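Local coordinates for protein SSD1 (Saccharomyces cerevisiae S288C, PDB 7AM1) that binds untranslated regions of mRNAs as a translational repressor and is a non-enzymatic pseudonuclease of the RNase II family, at residues S5-Y10 / D59-L64; R37-V42 / Y53-K58; D67-E72 / G207-V212. All coordinates share one frame; numbering follows the deposited sequence.

Interaction 1 (S5-Y10 / D59-L64)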
loop_
_atom_site.group_PDB
_atom_site.type_symbol
_atom_site.label_atom_id
_atom_site.label_comp_id
_atom_site.label_asym_id
_atom_site.label_seq_id
_atom_site.Cartn_x
_atom_site.Cartn_y
_atom_site.Cartn_z
ATOM N N SER A 5 12.411 -25.098 24.092
ATOM C CA SER A 5 11.916 -23.852 23.497
ATOM C C SER A 5 12.396 -22.622 24.286
ATOM O O SER A 5 11.602 -21.843 24.812
ATOM C CB SER A 5 10.389 -23.889 23.413
ATOM O OG SER A 5 9.907 -22.939 22.481
ATOM N N LEU A 6 13.719 -22.453 24.369
ATOM C CA LEU A 6 14.369 -21.374 25.110
ATOM C C LEU A 6 15.213 -20.509 24.179
ATOM O O LEU A 6 15.922 -21.032 23.317
ATOM C CB LEU A 6 15.258 -21.929 26.217
ATOM C CG LEU A 6 14.551 -22.734 27.297
ATOM C CD1 LEU A 6 15.427 -23.872 27.753
ATOM C CD2 LEU A 6 14.239 -21.803 28.454
ATOM N N PHE A 7 15.134 -19.185 24.360
ATOM C CA PHE A 7 15.829 -18.243 23.487
ATOM C C PHE A 7 17.342 -18.309 23.678
ATOM O O PHE A 7 17.844 -18.370 24.805
ATOM C CB PHE A 7 15.378 -16.804 23.775
ATOM C CG PHE A 7 13.977 -16.493 23.345
ATOM C CD1 PHE A 7 13.540 -16.811 22.072
ATOM C CD2 PHE A 7 13.098 -15.858 24.214
ATOM C CE1 PHE A 7 12.250 -16.519 21.676
ATOM C CE2 PHE A 7 11.799 -15.556 23.815
ATOM C CZ PHE A 7 11.378 -15.891 22.549
ATOM N N ALA A 8 18.077 -18.253 22.566
ATOM C CA ALA A 8 19.535 -18.271 22.596
ATOM C C ALA A 8 20.090 -16.849 22.581
ATOM O O ALA A 8 19.585 -15.994 21.847
ATOM C CB ALA A 8 20.088 -19.035 21.396
ATOM N N PRO A 9 21.134 -16.556 23.360
ATOM C CA PRO A 9 21.740 -15.222 23.282
ATOM C C PRO A 9 22.295 -14.959 21.891
ATOM O O PRO A 9 22.722 -15.876 21.184
ATOM C CB PRO A 9 22.852 -15.268 24.337
ATOM C CG PRO A 9 23.171 -16.723 24.499
ATOM C CD PRO A 9 21.860 -17.439 24.295
ATOM N N TYR A 10 22.272 -13.689 21.499
ATOM C CA TYR A 10 22.746 -13.298 20.179
ATOM C C TYR A 10 24.260 -13.457 20.062
ATOM O O TYR A 10 25.007 -13.296 21.033
ATOM C CB TYR A 10 22.379 -11.842 19.884
ATOM C CG TYR A 10 20.905 -11.548 19.774
ATOM C CD1 TYR A 10 20.052 -12.387 19.069
ATOM C CD2 TYR A 10 20.366 -10.412 20.363
ATOM C CE1 TYR A 10 18.699 -12.104 18.962
ATOM C CE2 TYR A 10 19.017 -10.123 20.264
ATOM C CZ TYR A 10 18.191 -10.970 19.564
ATOM O OH TYR A 10 16.849 -10.672 19.468
ATOM N N ASP A 59 12.989 -19.777 17.305
ATOM C CA ASP A 59 13.899 -19.528 16.192
ATOM C C ASP A 59 13.867 -18.079 15.727
ATOM O O ASP A 59 14.845 -17.613 15.131
ATOM C CB ASP A 59 13.569 -20.470 15.033
ATOM C CG ASP A 59 13.941 -21.915 15.337
ATOM O OD1 ASP A 59 14.649 -22.149 16.339
ATOM O OD2 ASP A 59 13.521 -22.818 14.584
ATOM N N ARG A 60 12.768 -17.361 15.974
ATOM C CA ARG A 60 12.737 -15.932 15.680
ATOM C C ARG A 60 13.604 -15.149 16.654
ATOM O O ARG A 60 14.065 -14.050 16.329
ATOM C CB ARG A 60 11.303 -15.407 15.735
ATOM C CG ARG A 60 11.150 -14.015 15.138
ATOM C CD ARG A 60 9.738 -13.502 15.303
ATOM N NE ARG A 60 8.771 -14.466 14.801
ATOM C CZ ARG A 60 7.458 -14.282 14.821
ATOM N NH1 ARG A 60 6.954 -13.162 15.320
ATOM N NH2 ARG A 60 6.654 -15.221 14.344
ATOM N N ASN A 61 13.808 -15.694 17.849
ATOM C CA ASN A 61 14.750 -15.172 18.833
ATOM C C ASN A 61 14.572 -13.674 19.071
ATOM O O ASN A 61 15.525 -12.894 19.044
ATOM C CB ASN A 61 16.190 -15.483 18.425
ATOM C CG ASN A 61 17.141 -15.428 19.596
ATOM O OD1 ASN A 61 16.717 -15.273 20.743
ATOM N ND2 ASN A 61 18.428 -15.574 19.322
ATOM N N ARG A 62 13.331 -13.277 19.339
ATOM C CA ARG A 62 13.002 -11.943 19.833
ATOM C C ARG A 62 13.180 -10.854 18.785
ATOM O O ARG A 62 13.064 -9.667 19.113
ATOM C CB ARG A 62 13.837 -11.612 21.079
ATOM C CG ARG A 62 13.700 -12.670 22.179
ATOM C CD ARG A 62 14.829 -12.616 23.203
ATOM N NE ARG A 62 16.100 -13.052 22.629
ATOM C CZ ARG A 62 17.260 -12.415 22.779
ATOM N NH1 ARG A 62 17.336 -11.310 23.512
ATOM N NH2 ARG A 62 18.354 -12.900 22.207
ATOM N N ALA A 63 13.437 -11.213 17.531
ATOM C CA ALA A 63 13.512 -10.213 16.475
ATOM C C ALA A 63 12.129 -9.626 16.215
ATOM O O ALA A 63 11.102 -10.264 16.463
ATOM C CB ALA A 63 14.077 -10.822 15.192
ATOM N N LEU A 64 12.108 -8.388 15.730
ATOM C CA LEU A 64 10.861 -7.698 15.440
ATOM C C LEU A 64 10.688 -7.511 13.937
ATOM O O LEU A 64 11.649 -7.555 13.163
ATOM C CB LEU A 64 10.809 -6.331 16.134
ATOM C CG LEU A 64 10.889 -6.308 17.662
ATOM C CD1 LEU A 64 10.991 -4.869 18.156
ATOM C CD2 LEU A 64 9.703 -7.013 18.297
#
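Arg62 threads between the rings of Phe7 and Tyr10. Its CB passes Tyr10 OH at 3.5 Å, and its CG then sits over the centre of the Phe7 ring, 3.7 Å from the centroid, in a CH-pi contact that CD continues above Phe7 CD2. A bend at chi3 (-70°) turns NE away from the line of the aliphatic chain. NE donates to Asn61 OD1 at 3.0 Å and NH2 to the same oxygen, so the guanidinium grips its own neighbour side-on from one face of the amide. Beyond it, the flat end stacks on Tyr10 with planes 21° apart and CZ 4.0 Å from the ring centroid, a cation-pi contact; NH2 also bonds weakly to Ala8 O. NH1 is taken by Trp290 O. Asn61 ND2 donates to Ala8 O at 2.8 Å, while Asn61 O receives Tyr10 OH at 2.6 Å. The N-terminal loop is thereby fastened to a type I' beta turn, Arg60 to Ala63, in which Asn61 has positive phi just after helix 56-60. Around it, Ile292 touches both Phe7 and Arg62, Tyr10 rests on Val212 of strand 206-214, and Ala63 packs on Leu30 of strand 26-32.

Interaction 2 (R37-V42 / Y53-K58)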
loop_
_atom_site.group_PDB
_atom_site.type_symbol
_atom_site.label_atom_id
_atom_site.label_comp_id
_atom_site.label_asym_id
_atom_site.label_seq_id
_atom_site.Cartn_x
_atom_site.Cartn_y
_atom_site.Cartn_z
ATOM N N ARG A 37 1.024 -15.733 13.197
ATOM C CA ARG A 37 2.056 -14.903 13.806
ATOM C C ARG A 37 3.172 -15.713 14.453
ATOM O O ARG A 37 4.197 -15.131 14.822
ATOM C CB ARG A 37 1.415 -13.985 14.847
ATOM C CG ARG A 37 0.288 -13.128 14.287
ATOM C CD ARG A 37 -0.721 -12.799 15.369
ATOM N NE ARG A 37 -1.990 -12.329 14.821
ATOM C CZ ARG A 37 -3.070 -12.086 15.555
ATOM N NH1 ARG A 37 -3.032 -12.270 16.868
ATOM N NH2 ARG A 37 -4.191 -11.668 14.979
ATOM N N SER A 38 2.997 -17.025 14.618
ATOM C CA SER A 38 4.057 -17.853 15.175
ATOM C C SER A 38 5.193 -18.080 14.189
ATOM O O SER A 38 6.264 -18.538 14.599
ATOM C CB SER A 38 3.499 -19.204 15.630
ATOM O OG SER A 38 2.993 -19.945 14.535
ATOM N N ASP A 39 4.982 -17.790 12.911
ATOM C CA ASP A 39 5.992 -18.001 11.888
ATOM C C ASP A 39 6.420 -16.669 11.287
ATOM O O ASP A 39 5.761 -15.637 11.449
ATOM C CB ASP A 39 5.463 -18.933 10.789
ATOM C CG ASP A 39 5.067 -20.291 11.326
ATOM O OD1 ASP A 39 5.573 -20.674 12.403
ATOM O OD2 ASP A 39 4.259 -20.978 10.668
ATOM N N ALA A 40 7.537 -16.713 10.568
ATOM C CA ALA A 40 8.109 -15.525 9.958
ATOM C C ALA A 40 8.982 -15.963 8.795
ATOM O O ALA A 40 9.392 -17.124 8.705
ATOM C CB ALA A 40 8.922 -14.706 10.965
ATOM N N TRP A 41 9.253 -15.018 7.903
ATOM C CA TRP A 41 10.148 -15.229 6.778
ATOM C C TRP A 41 11.245 -14.178 6.812
ATOM O O TRP A 41 11.045 -13.060 7.297
ATOM C CB TRP A 41 9.375 -15.164 5.452
ATOM C CG TRP A 41 8.320 -16.223 5.374
ATOM C CD1 TRP A 41 7.050 -16.142 5.863
ATOM C CD2 TRP A 41 8.436 -17.518 4.771
ATOM N NE1 TRP A 41 6.371 -17.309 5.614
ATOM C CE2 TRP A 41 7.197 -18.168 4.939
ATOM C CE3 TRP A 41 9.466 -18.191 4.105
ATOM C CZ2 TRP A 41 6.959 -19.457 4.468
ATOM C CZ3 TRP A 41 9.226 -19.472 3.637
ATOM C CH2 TRP A 41 7.983 -20.090 3.821
ATOM N N VAL A 42 12.414 -14.549 6.310
ATOM C CA VAL A 42 13.517 -13.614 6.143
ATOM C C VAL A 42 13.844 -13.565 4.661
ATOM O O VAL A 42 14.256 -14.575 4.075
ATOM C CB VAL A 42 14.739 -14.014 6.981
ATOM C CG1 VAL A 42 15.921 -13.125 6.649
ATOM C CG2 VAL A 42 14.401 -13.929 8.467
ATOM N N TYR A 53 12.475 -19.616 5.980
ATOM C CA TYR A 53 11.370 -19.852 6.897
ATOM C C TYR A 53 11.874 -19.867 8.336
ATOM O O TYR A 53 12.889 -20.502 8.641
ATOM C CB TYR A 53 10.686 -21.174 6.544
ATOM C CG TYR A 53 9.535 -21.557 7.442
ATOM C CD1 TYR A 53 8.446 -20.714 7.601
ATOM C CD2 TYR A 53 9.523 -22.776 8.107
ATOM C CE1 TYR A 53 7.384 -21.066 8.411
ATOM C CE2 TYR A 53 8.466 -23.136 8.918
ATOM C CZ TYR A 53 7.399 -22.277 9.067
ATOM O OH TYR A 53 6.339 -22.625 9.872
ATOM N N ILE A 54 11.171 -19.153 9.214
ATOM C CA ILE A 54 11.506 -19.077 10.633
ATOM C C ILE A 54 10.324 -19.646 11.406
ATOM O O ILE A 54 9.264 -19.011 11.493
ATOM C CB ILE A 54 11.814 -17.641 11.084
ATOM C CG1 ILE A 54 12.816 -16.969 10.138
ATOM C CG2 ILE A 54 12.342 -17.637 12.519
ATOM C CD1 ILE A 54 14.187 -17.620 10.112
ATOM N N CYS A 55 10.506 -20.829 11.986
ATOM C CA CYS A 55 9.419 -21.575 12.606
ATOM C C CYS A 55 9.376 -21.294 14.103
ATOM O O CYS A 55 10.336 -21.590 14.821
ATOM C CB CYS A 55 9.591 -23.073 12.352
ATOM S SG CYS A 55 8.239 -24.088 12.974
ATOM N N GLY A 56 8.260 -20.740 14.568
ATOM C CA GLY A 56 8.022 -20.577 15.986
ATOM C C GLY A 56 8.744 -19.382 16.582
ATOM O O GLY A 56 9.557 -18.712 15.945
ATOM N N SER A 57 8.456 -19.139 17.863
ATOM C CA SER A 57 9.026 -17.983 18.544
ATOM C C SER A 57 10.503 -18.188 18.844
ATOM O O SER A 57 11.298 -17.247 18.730
ATOM C CB SER A 57 8.271 -17.709 19.844
ATOM O OG SER A 57 6.920 -17.377 19.594
ATOM N N LYS A 58 10.892 -19.406 19.231
ATOM C CA LYS A 58 12.273 -19.646 19.634
ATOM C C LYS A 58 13.241 -19.279 18.518
ATOM O O LYS A 58 14.217 -18.552 18.741
ATOM C CB LYS A 58 12.466 -21.110 20.037
ATOM C CG LYS A 58 13.910 -21.470 20.402
ATOM C CD LYS A 58 14.066 -22.947 20.751
#
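Ala40 and Ile54 form the hydrogen-bonded antiparallel pair of a beta hairpin, with Ala40 N reaching Ile54 O at 3.0 Å and Ile54 N reaching Ala40 O at 2.7 Å. Next to it, Trp41 and Tyr53 make a non-hydrogen-bonded pair.

Among side-chain polar contacts, the main one is Tyr53 OH donating to Asp39 OD2 at 2.8 Å. The hydroxyl meets that oxygen from above the carboxylate, 74° out of its plane, while OD2 itself lies in the plane of the tyrosine ring at its edge. The other carboxylate oxygen, Asp39 OD1, takes a weak bond from Gly56 N at 3.5 Å, where the chain turns from the strand into helix 56-60.

The aromatic contact lies on the same face of the sheet. Tyr53 CG is anti to the backbone N (chi1 179°), which sends it forward along its own strand; the ring continues that way and brings OH to Asp39, diagonally across the pair. Tyr53 CB lies over the six-membered ring of Trp41, 3.7 Å from CZ3, and the two rings are tilted by 48° with centroids 5.0 Å apart.

Apolar contacts occupy the opposite face. Ala40 CB meets Ile54 CB at 4.1 Å, and Val42 CG2 touches Ile54 CG1 at 3.8 Å. Val42 also packs on Val69 and Val71 of strand 68-73, consistent with the interior of an OB-type barrel.

A phenylalanine in place of Tyr53 would probably leave Asp39 OD2 without its hydroxyl partner and the carboxylate less firmly fixed in rotation. The hairpin thus has one oily face and one mixed face, on which the hydroxyl and the amide at the helix start are likely to stabilise the negative charge of Asp39.

Interaction 3 (D67-E72 / G207-V212)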
loop_
_atom_site.group_PDB
_atom_site.type_symbol
_atom_site.label_atom_id
_atom_site.label_comp_id
_atom_site.label_asym_id
_atom_site.label_seq_id
_atom_site.Cartn_x
_atom_site.Cartn_y
_atom_site.Cartn_z
ATOM N N ASP A 67 13.227 -5.899 11.244
ATOM C CA ASP A 67 14.619 -6.046 11.637
ATOM C C ASP A 67 15.444 -6.627 10.497
ATOM O O ASP A 67 14.988 -7.507 9.761
ATOM C CB ASP A 67 14.744 -6.967 12.858
ATOM C CG ASP A 67 14.383 -6.284 14.164
ATOM O OD1 ASP A 67 14.079 -5.073 14.157
ATOM O OD2 ASP A 67 14.415 -6.969 15.211
ATOM N N LEU A 68 16.668 -6.127 10.359
ATOM C CA LEU A 68 17.712 -6.841 9.638
ATOM C C LEU A 68 18.325 -7.864 10.589
ATOM O O LEU A 68 18.831 -7.492 11.654
ATOM C CB LEU A 68 18.773 -5.873 9.127
ATOM C CG LEU A 68 19.926 -6.501 8.340
ATOM C CD1 LEU A 68 19.431 -7.057 7.016
ATOM C CD2 LEU A 68 21.036 -5.485 8.125
ATOM N N VAL A 69 18.257 -9.143 10.226
ATOM C CA VAL A 69 18.703 -10.220 11.099
ATOM C C VAL A 69 19.741 -11.071 10.384
ATOM O O VAL A 69 19.771 -11.154 9.151
ATOM C CB VAL A 69 17.522 -11.101 11.568
ATOM C CG1 VAL A 69 16.598 -10.310 12.475
ATOM C CG2 VAL A 69 16.751 -11.650 10.366
ATOM N N ALA A 70 20.611 -11.686 11.177
ATOM C CA ALA A 70 21.491 -12.753 10.723
ATOM C C ALA A 70 20.847 -14.088 11.072
ATOM O O ALA A 70 20.483 -14.318 12.231
ATOM C CB ALA A 70 22.868 -12.635 11.377
ATOM N N VAL A 71 20.677 -14.952 10.073
ATOM C CA VAL A 71 20.025 -16.242 10.272
ATOM C C VAL A 71 21.009 -17.349 9.915
ATOM O O VAL A 71 21.785 -17.224 8.960
ATOM C CB VAL A 71 18.714 -16.380 9.465
ATOM C CG1 VAL A 71 18.132 -15.010 9.147
ATOM C CG2 VAL A 71 18.916 -17.206 8.205
ATOM N N GLU A 72 20.990 -18.417 10.706
ATOM C CA GLU A 72 21.720 -19.642 10.414
ATOM C C GLU A 72 20.752 -20.673 9.851
ATOM O O GLU A 72 19.698 -20.930 10.443
ATOM C CB GLU A 72 22.403 -20.179 11.672
ATOM C CG GLU A 72 23.122 -21.495 11.471
ATOM C CD GLU A 72 23.747 -22.010 12.747
ATOM O OE1 GLU A 72 22.998 -22.306 13.701
ATOM O OE2 GLU A 72 24.990 -22.109 12.795
ATOM N N GLY A 207 15.628 -21.545 8.843
ATOM C CA GLY A 207 16.708 -21.150 9.718
ATOM C C GLY A 207 16.214 -20.604 11.038
ATOM O O GLY A 207 15.039 -20.731 11.390
ATOM N N HIS A 208 17.148 -20.014 11.783
ATOM C CA HIS A 208 16.833 -19.354 13.041
ATOM C C HIS A 208 17.696 -18.110 13.171
ATOM O O HIS A 208 18.793 -18.030 12.614
ATOM C CB HIS A 208 17.032 -20.286 14.253
ATOM C CG HIS A 208 18.457 -20.667 14.511
ATOM N ND1 HIS A 208 19.042 -20.553 15.754
ATOM C CD2 HIS A 208 19.408 -21.176 13.694
ATOM C CE1 HIS A 208 20.296 -20.966 15.688
ATOM N NE2 HIS A 208 20.543 -21.348 14.448
ATOM N N VAL A 209 17.179 -17.136 13.910
ATOM C CA VAL A 209 17.819 -15.832 14.042
ATOM C C VAL A 209 18.904 -15.925 15.109
ATOM O O VAL A 209 18.638 -16.334 16.244
ATOM C CB VAL A 209 16.781 -14.753 14.391
ATOM C CG1 VAL A 209 17.461 -13.437 14.735
ATOM C CG2 VAL A 209 15.795 -14.571 13.233
ATOM N N VAL A 210 20.135 -15.567 14.743
ATOM C CA VAL A 210 21.252 -15.605 15.682
ATOM C C VAL A 210 21.712 -14.220 16.106
ATOM O O VAL A 210 22.542 -14.115 17.023
ATOM C CB VAL A 210 22.446 -16.403 15.113
ATOM C CG1 VAL A 210 22.024 -17.834 14.811
ATOM C CG2 VAL A 210 23.017 -15.726 13.863
ATOM N N ALA A 211 21.209 -13.161 15.479
ATOM C CA ALA A 211 21.569 -11.808 15.871
ATOM C C ALA A 211 20.652 -10.834 15.150
ATOM O O ALA A 211 20.157 -11.122 14.057
ATOM C CB ALA A 211 23.038 -11.500 15.548
ATOM N N VAL A 212 20.424 -9.685 15.778
ATOM C CA VAL A 212 19.757 -8.562 15.132
ATOM C C VAL A 212 20.842 -7.613 14.646
ATOM O O VAL A 212 21.620 -7.083 15.448
ATOM C CB VAL A 212 18.784 -7.848 16.081
ATOM C CG1 VAL A 212 18.190 -6.617 15.390
ATOM C CG2 VAL A 212 17.682 -8.800 16.540
#
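Glu72 and His208 run side by side and point the same way from adjacent antiparallel strands. His208 NE2 donates to Glu72 OE1 at 2.7 Å in a nearly straight bond (174°) that lies in the imidazole plane and meets the carboxylate on its anti side, the two flat groups being turned 36° from each other. His208 CG takes the crowded position between backbone N and carbonyl carbon (chi1 67°), which starts the ring toward the strand of Glu72. Val210 CG1 lies 3.6 Å above the plane of the imidazole, offset toward the rim, and also touches Glu72 CB at 3.9 Å.

On the opposite face of the sheet Val69, Val71 and Val209 look inward. Val69 and Val209 cross at about a right angle, Val69 CB meeting Val209 CG1 at 3.9 Å, and Val42 of strand 39-43 packs against Val69 and Val71. At the far end Asp67 OD2 approaches Val212 CG1 at 3.8 Å, although its polar partners are Arg215, in a salt bridge, and the Leu64 amide.

Between the two ends a classic beta bulge sets Val210 and Ala211 together against Ala70: Ala70 N donates to Ala211 O at 3.0 Å, and Val210 N to Ala70 O at 2.8 Å. Gly207 CA comes within 3.1 Å of Glu72 O, leaving little space there for a side chain.

Chemically the contact pairs an inward face lined by Val69, Val71 and Val209 with an outer one where the Glu72 carboxylate would probably fix the orientation of the imidazole and favour its protonation.

How the interactions relate
The three contacts cluster in one N-terminal five-stranded sheet, their centres 9 to 11 Å apart. The strand order 1-2-3-5-4 is that of an OB fold, consistent with the first cold-shock domain of the RNase II family. Interaction 2 builds the hairpin of strands 39-43 and 52-55 and falls within the span bridged by interaction 1, with which it shares helix 56-60. Interaction 3 follows, joining strand 68-73 to strand 206-214 across a long, partly disordered insertion. Strand 206-214 also neighbours strand 52-55, through Tyr53 O and Gly207 N, while Asp59 O and Val209 N tie it to interaction 1. Interactions 2 and 3 thus form two of the strand pairings of the curled sheet, and interaction 1 holds the N-terminal loop against it.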